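Local coordinates for uncharacterized protein (Bacteroides ovatus CL02T12C04, PDB 6PTM), which is an exo-carrageenase of glycoside hydrolase family 42, probably releasing sugar units from the chain ends of carrageenan, a sulfated galactan, at residues Lys321-Asn326 with Met359-Met364; Val733-Ala738 with Leu768-Glu773. One frame throughout, in Å; residues are numbered along the deposited sequence. Where two conformers were deposited one is given.

How the interactions relate
Two ways of joining secondary structure elements are met here within one chain: a histidine-carboxylate hydrogen bond between two helices in interaction 1, and apolar side chains meshed between two sheets in interaction 2. Interaction 1 lies in the region assigned to the beta-galactosidase family, between the end of helix 310-324 and the start of helix 358-385; interaction 2 lies close to the C-terminus, in a beta sandwich. Their centres are 55 Å apart and their nearest atoms about 41 Å, so they do not touch. Each is centred about 31 Å from the centre of the chain. A bound 1,2-ethanediol sits about 4 Å from the side chain of F361 in interaction 1, probably carried in from the crystallisation liquor.

Interaction 1: residues Lys321-Asn326 with Met359-Met364; sequences KNKHGN and MYFDFM
H324 and D362 meet through a histidine-carboxylate hydrogen bond, NE2 donating its N-H to OD2 over 2.7 Å at a nearly straight 164°. The oxygen lies at the ring edge, close to the imidazole plane, whereas the donor reaches the syn side of the carboxylate from well out of its plane; the two planes are turned 61° apart. D362 serves several donors: OD2 also accepts from W334 NE1, and OD1 is hydrogen-bonded to Y653 OH. So many partners probably favour the charged carboxylate. H324 is the last residue of helix 310-324, before G325 leaves helical geometry with positive phi, and the bond ties this C-terminal end to the first turns of helix 358-385. Putting an alanine at H324 would probably leave D362 OD2 without one of its donors and open a gap beside D362.

Among the looser contacts, K323 places CG over the centre of the H324 ring, 3.9 Å above its plane. Bends at chi2 and chi4 then carry NZ to 4.0 Å from F361 CE1, an oblique approach. NZ remains 4.5 Å from D362 OD1, beyond a salt bridge, and instead forms a salt bridge with E652 and a hydrogen bond with Y653 OH.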
loop_
_atom_site.group_PDB
_atom_site.type_symbol
_atom_site.label_atom_id
_atom_site.label_comp_id
_atom_site.label_asym_id
_atom_site.label_seq_id
_atom_site.Cartn_x
_atom_site.Cartn_y
_atom_site.Cartn_z
ATOM N N LYS A 321 -33.856 7.624 -1.267
ATOM C CA LYS A 321 -34.677 8.825 -0.966
ATOM C C LYS A 321 -33.790 10.080 -0.959
ATOM O O LYS A 321 -34.200 11.120 -1.535
ATOM C CB LYS A 321 -35.402 8.688 0.368
ATOM C CG LYS A 321 -36.316 9.863 0.694
ATOM C CD LYS A 321 -37.061 9.638 1.961
ATOM C CE LYS A 321 -38.248 10.556 2.068
ATOM N NZ LYS A 321 -38.929 10.317 3.352
ATOM N N ASN A 322 -32.639 10.008 -0.306
ATOM C CA ASN A 322 -31.674 11.128 -0.304
ATOM C C ASN A 322 -31.134 11.350 -1.715
ATOM O O ASN A 322 -31.068 12.493 -2.093
ATOM C CB ASN A 322 -30.518 10.900 0.662
ATOM C CG ASN A 322 -29.557 12.057 0.638
ATOM O OD1 ASN A 322 -29.895 13.126 1.119
ATOM N ND2 ASN A 322 -28.382 11.858 0.059
ATOM N N LYS A 323 -30.781 10.300 -2.471
ATOM C CA LYS A 323 -30.184 10.469 -3.814
ATOM C C LYS A 323 -31.233 11.101 -4.740
ATOM O O LYS A 323 -30.893 12.035 -5.474
ATOM C CB LYS A 323 -29.718 9.133 -4.396
ATOM C CG LYS A 323 -29.084 9.196 -5.797
ATOM C CD LYS A 323 -27.835 10.061 -5.878
ATOM C CE LYS A 323 -27.420 10.500 -7.271
ATOM N NZ LYS A 323 -26.657 9.444 -7.964
ATOM N N HIS A 324 -32.452 10.570 -4.764
ATOM C CA HIS A 324 -33.410 10.862 -5.862
ATOM C C HIS A 324 -34.441 11.930 -5.459
ATOM O O HIS A 324 -35.053 12.515 -6.366
ATOM C CB HIS A 324 -34.091 9.568 -6.339
ATOM C CG HIS A 324 -33.165 8.622 -7.022
ATOM N ND1 HIS A 324 -32.542 8.928 -8.231
ATOM C CD2 HIS A 324 -32.732 7.402 -6.646
ATOM C CE1 HIS A 324 -31.775 7.909 -8.572
ATOM N NE2 HIS A 324 -31.850 6.967 -7.607
ATOM N N GLY A 325 -34.688 12.122 -4.165
ATOM C CA GLY A 325 -35.617 13.150 -3.650
ATOM C C GLY A 325 -37.066 12.689 -3.698
ATOM O O GLY A 325 -37.695 12.668 -2.659
ATOM N N ASN A 326 -37.563 12.319 -4.874
ATOM C CA ASN A 326 -38.956 11.842 -5.030
ATOM C C ASN A 326 -38.939 10.518 -5.792
ATOM O O ASN A 326 -38.026 10.286 -6.657
ATOM C CB ASN A 326 -39.852 12.919 -5.667
ATOM C CG ASN A 326 -39.477 13.232 -7.101
ATOM O OD1 ASN A 326 -39.573 12.373 -7.967
ATOM N ND2 ASN A 326 -39.087 14.465 -7.377
ATOM N N MET A 359 -30.265 1.014 -11.565
ATOM C CA MET A 359 -30.439 0.257 -10.310
ATOM C C MET A 359 -29.065 -0.275 -9.859
ATOM O O MET A 359 -28.781 -0.279 -8.650
ATOM C CB MET A 359 -31.417 -0.905 -10.433
ATOM C CG MET A 359 -31.463 -1.669 -9.152
ATOM S SD MET A 359 -32.581 -3.063 -9.086
ATOM C CE MET A 359 -31.747 -4.190 -10.213
ATOM N N TYR A 360 -28.261 -0.721 -10.807
ATOM C CA TYR A 360 -26.917 -1.265 -10.528
ATOM C C TYR A 360 -26.062 -0.159 -9.955
ATOM O O TYR A 360 -25.353 -0.420 -8.965
ATOM C CB TYR A 360 -26.320 -1.842 -11.802
ATOM C CG TYR A 360 -24.946 -2.448 -11.666
ATOM C CD1 TYR A 360 -23.803 -1.650 -11.667
ATOM C CD2 TYR A 360 -24.777 -3.823 -11.609
ATOM C CE1 TYR A 360 -22.534 -2.208 -11.604
ATOM C CE2 TYR A 360 -23.518 -4.390 -11.556
ATOM C CZ TYR A 360 -22.392 -3.586 -11.583
ATOM O OH TYR A 360 -21.155 -4.161 -11.527
ATOM N N PHE A 361 -26.069 1.006 -10.604
ATOM C CA PHE A 361 -25.238 2.135 -10.169
ATOM C C PHE A 361 -25.574 2.462 -8.710
ATOM O O PHE A 361 -24.683 2.634 -7.867
ATOM C CB PHE A 361 -25.459 3.368 -11.042
ATOM C CG PHE A 361 -24.651 4.489 -10.472
ATOM C CD1 PHE A 361 -25.175 5.303 -9.494
ATOM C CD2 PHE A 361 -23.318 4.606 -10.802
ATOM C CE1 PHE A 361 -24.402 6.280 -8.897
ATOM C CE2 PHE A 361 -22.532 5.557 -10.185
ATOM C CZ PHE A 361 -23.075 6.395 -9.234
ATOM N N ASP A 362 -26.865 2.608 -8.447
ATOM C CA ASP A 362 -27.418 2.969 -7.122
ATOM C C ASP A 362 -26.977 1.931 -6.101
ATOM O O ASP A 362 -26.581 2.336 -4.977
ATOM C CB ASP A 362 -28.931 3.126 -7.184
ATOM C CG ASP A 362 -29.367 4.463 -7.774
ATOM O OD1 ASP A 362 -28.481 5.347 -7.992
ATOM O OD2 ASP A 362 -30.561 4.597 -8.053
ATOM N N PHE A 363 -27.083 0.648 -6.444
ATOM C CA PHE A 363 -26.745 -0.438 -5.493
ATOM C C PHE A 363 -25.256 -0.316 -5.097
ATOM O O PHE A 363 -24.918 -0.385 -3.892
ATOM C CB PHE A 363 -27.080 -1.796 -6.100
ATOM C CG PHE A 363 -27.227 -2.873 -5.067
ATOM C CD1 PHE A 363 -28.481 -3.244 -4.620
ATOM C CD2 PHE A 363 -26.110 -3.543 -4.584
ATOM C CE1 PHE A 363 -28.611 -4.203 -3.626
ATOM C CE2 PHE A 363 -26.248 -4.528 -3.617
ATOM C CZ PHE A 363 -27.499 -4.851 -3.135
ATOM N N MET A 364 -24.375 -0.118 -6.082
ATOM C CA MET A 364 -22.913 -0.107 -5.847
ATOM C C MET A 364 -22.534 1.175 -5.089
ATOM O O MET A 364 -21.673 1.090 -4.185
ATOM C CB MET A 364 -22.118 -0.213 -7.153
ATOM C CG MET A 364 -22.339 -1.491 -7.925
ATOM S SD MET A 364 -22.468 -2.950 -6.900
ATOM C CE MET A 364 -22.823 -4.176 -8.163
#

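Interaction 2: residues Val733-Ala738 with Leu768-Glu773; sequences VSMSAA and LEVSLE
Two antiparallel sheets packed face to face form a beta sandwich near the C-terminus, and the contact between M735 and L768, V770 is part of its apolar interior. Strand 731-737 is the middle strand of one sheet, between 694-700 and 757-760; strand 765-772 is an inner strand of the other, between 718-725 and 742-747. The two short segments run in the same general direction, their axes 38° apart and 8.8 Å from each other at closest approach. That spacing is bridged by side chains alone, with no hydrogen bond from one segment to the other.

The alternation of a strand sorts the residues: M735 and A737 direct their CB atoms toward the facing sheet, and so do L768, V770 and L772, while S736 points away. M735 reaches farthest across from its strand. Its CG stands anti to the carbonyl carbon (chi1 -61°), the chain runs on extended through chi2, and a bend at chi3 turns the terminal methyl. CE thereby comes to 4.0 Å from L768 CD1 and 4.2 Å from V770 CG2, touching one branch of each residue, and SD adds a 4.1 Å contact with the same L768 CD1. The methionine crosses both partners at a slant. I696 of its own sheet and V745 of the other also touch it.

Toward the ends of the strands the backbones draw nearer, with the CA atoms of A737 and L772 7.1 Å apart. A small side chain meets a larger one here: the methyl of A737 is reached by both branches of L772, CD2 at 3.8 Å from A737 CB and CD1 at 4.0 Å from that same atom.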
loop_
_atom_site.group_PDB
_atom_site.type_symbol
_atom_site.label_atom_id
_atom_site.label_comp_id
_atom_site.label_asym_id
_atom_site.label_seq_id
_atom_site.Cartn_x
_atom_site.Cartn_y
_atom_site.Cartn_z
ATOM N N VAL A 733 20.287 4.390 -18.648
ATOM C CA VAL A 733 19.794 5.781 -18.460
ATOM C C VAL A 733 20.903 6.710 -18.927
ATOM O O VAL A 733 22.062 6.461 -18.640
ATOM C CB VAL A 733 19.317 6.130 -17.035
ATOM C CG1 VAL A 733 18.038 5.385 -16.682
ATOM C CG2 VAL A 733 20.373 5.894 -15.985
ATOM N N SER A 734 20.519 7.786 -19.586
ATOM C CA SER A 734 21.443 8.847 -19.997
ATOM C C SER A 734 20.945 10.183 -19.427
ATOM O O SER A 734 19.769 10.541 -19.658
ATOM C CB SER A 734 21.565 8.835 -21.510
ATOM O OG SER A 734 22.379 9.917 -21.836
ATOM N N MET A 735 21.793 10.893 -18.695
ATOM C CA MET A 735 21.385 12.126 -17.959
ATOM C C MET A 735 22.092 13.363 -18.533
ATOM O O MET A 735 23.253 13.254 -18.912
ATOM C CB MET A 735 21.743 12.002 -16.477
ATOM C CG MET A 735 21.066 10.844 -15.775
ATOM S SD MET A 735 21.394 10.936 -13.988
ATOM C CE MET A 735 23.181 10.977 -14.007
ATOM N N SER A 736 21.401 14.493 -18.600
ATOM C CA SER A 736 21.983 15.801 -18.964
ATOM C C SER A 736 21.310 16.873 -18.121
ATOM O O SER A 736 20.189 16.639 -17.625
ATOM C CB SER A 736 21.832 16.092 -20.435
ATOM O OG SER A 736 20.450 16.203 -20.751
ATOM N N ALA A 737 21.953 18.025 -17.974
ATOM C CA ALA A 737 21.357 19.217 -17.339
ATOM C C ALA A 737 20.296 19.798 -18.264
ATOM O O ALA A 737 20.533 19.844 -19.432
ATOM C CB ALA A 737 22.438 20.220 -17.053
ATOM N N ALA A 738 19.177 20.270 -17.739
ATOM C CA ALA A 738 18.146 20.955 -18.542
ATOM C C ALA A 738 18.727 22.296 -18.983
ATOM O O ALA A 738 18.480 22.700 -20.132
ATOM C CB ALA A 738 16.877 21.145 -17.747
ATOM N N LEU A 768 21.574 9.368 -6.700
ATOM C CA LEU A 768 22.728 10.084 -7.243
ATOM C C LEU A 768 22.639 11.554 -6.856
ATOM O O LEU A 768 21.532 12.162 -6.872
ATOM C CB LEU A 768 22.696 9.961 -8.760
ATOM C CG LEU A 768 22.683 8.551 -9.324
ATOM C CD1 LEU A 768 22.425 8.614 -10.833
ATOM C CD2 LEU A 768 23.988 7.830 -9.041
ATOM N N GLU A 769 23.804 12.096 -6.526
ATOM C CA GLU A 769 24.037 13.535 -6.396
ATOM C C GLU A 769 24.666 14.020 -7.712
ATOM O O GLU A 769 25.763 13.553 -8.058
ATOM C CB GLU A 769 24.869 13.823 -5.145
ATOM C CG GLU A 769 25.049 15.319 -4.975
ATOM C CD GLU A 769 25.771 15.692 -3.701
ATOM O OE1 GLU A 769 26.675 16.474 -3.798
ATOM O OE2 GLU A 769 25.413 15.190 -2.633
ATOM N N VAL A 770 23.973 14.921 -8.397
ATOM C CA VAL A 770 24.351 15.499 -9.710
ATOM C C VAL A 770 24.643 16.988 -9.487
ATOM O O VAL A 770 23.754 17.695 -8.970
ATOM C CB VAL A 770 23.254 15.224 -10.758
ATOM C CG1 VAL A 770 23.600 15.795 -12.122
ATOM C CG2 VAL A 770 22.996 13.728 -10.886
ATOM N N SER A 771 25.883 17.415 -9.771
ATOM C CA SER A 771 26.379 18.822 -9.654
ATOM C C SER A 771 26.450 19.445 -11.055
ATOM O O SER A 771 26.884 18.735 -11.991
ATOM C CB SER A 771 27.737 18.882 -8.992
ATOM O OG SER A 771 27.737 18.176 -7.748
ATOM N N LEU A 772 26.020 20.689 -11.218
ATOM C CA LEU A 772 26.075 21.383 -12.537
ATOM C C LEU A 772 27.174 22.445 -12.442
ATOM O O LEU A 772 27.555 22.771 -11.322
ATOM C CB LEU A 772 24.722 21.969 -12.923
ATOM C CG LEU A 772 23.520 21.039 -12.807
ATOM C CD1 LEU A 772 22.266 21.723 -13.306
ATOM C CD2 LEU A 772 23.721 19.732 -13.542
ATOM N N GLU A 773 27.758 22.861 -13.568
ATOM C CA GLU A 773 28.966 23.736 -13.580
ATOM C C GLU A 773 28.530 25.191 -13.457
ATOM O O GLU A 773 27.456 25.409 -13.971
ATOM C CB GLU A 773 29.803 23.492 -14.832
ATOM C CG GLU A 773 31.114 22.778 -14.540
ATOM C CD GLU A 773 31.652 21.980 -15.710
ATOM O OE1 GLU A 773 31.336 22.329 -16.887
ATOM O OE2 GLU A 773 32.369 20.998 -15.444
#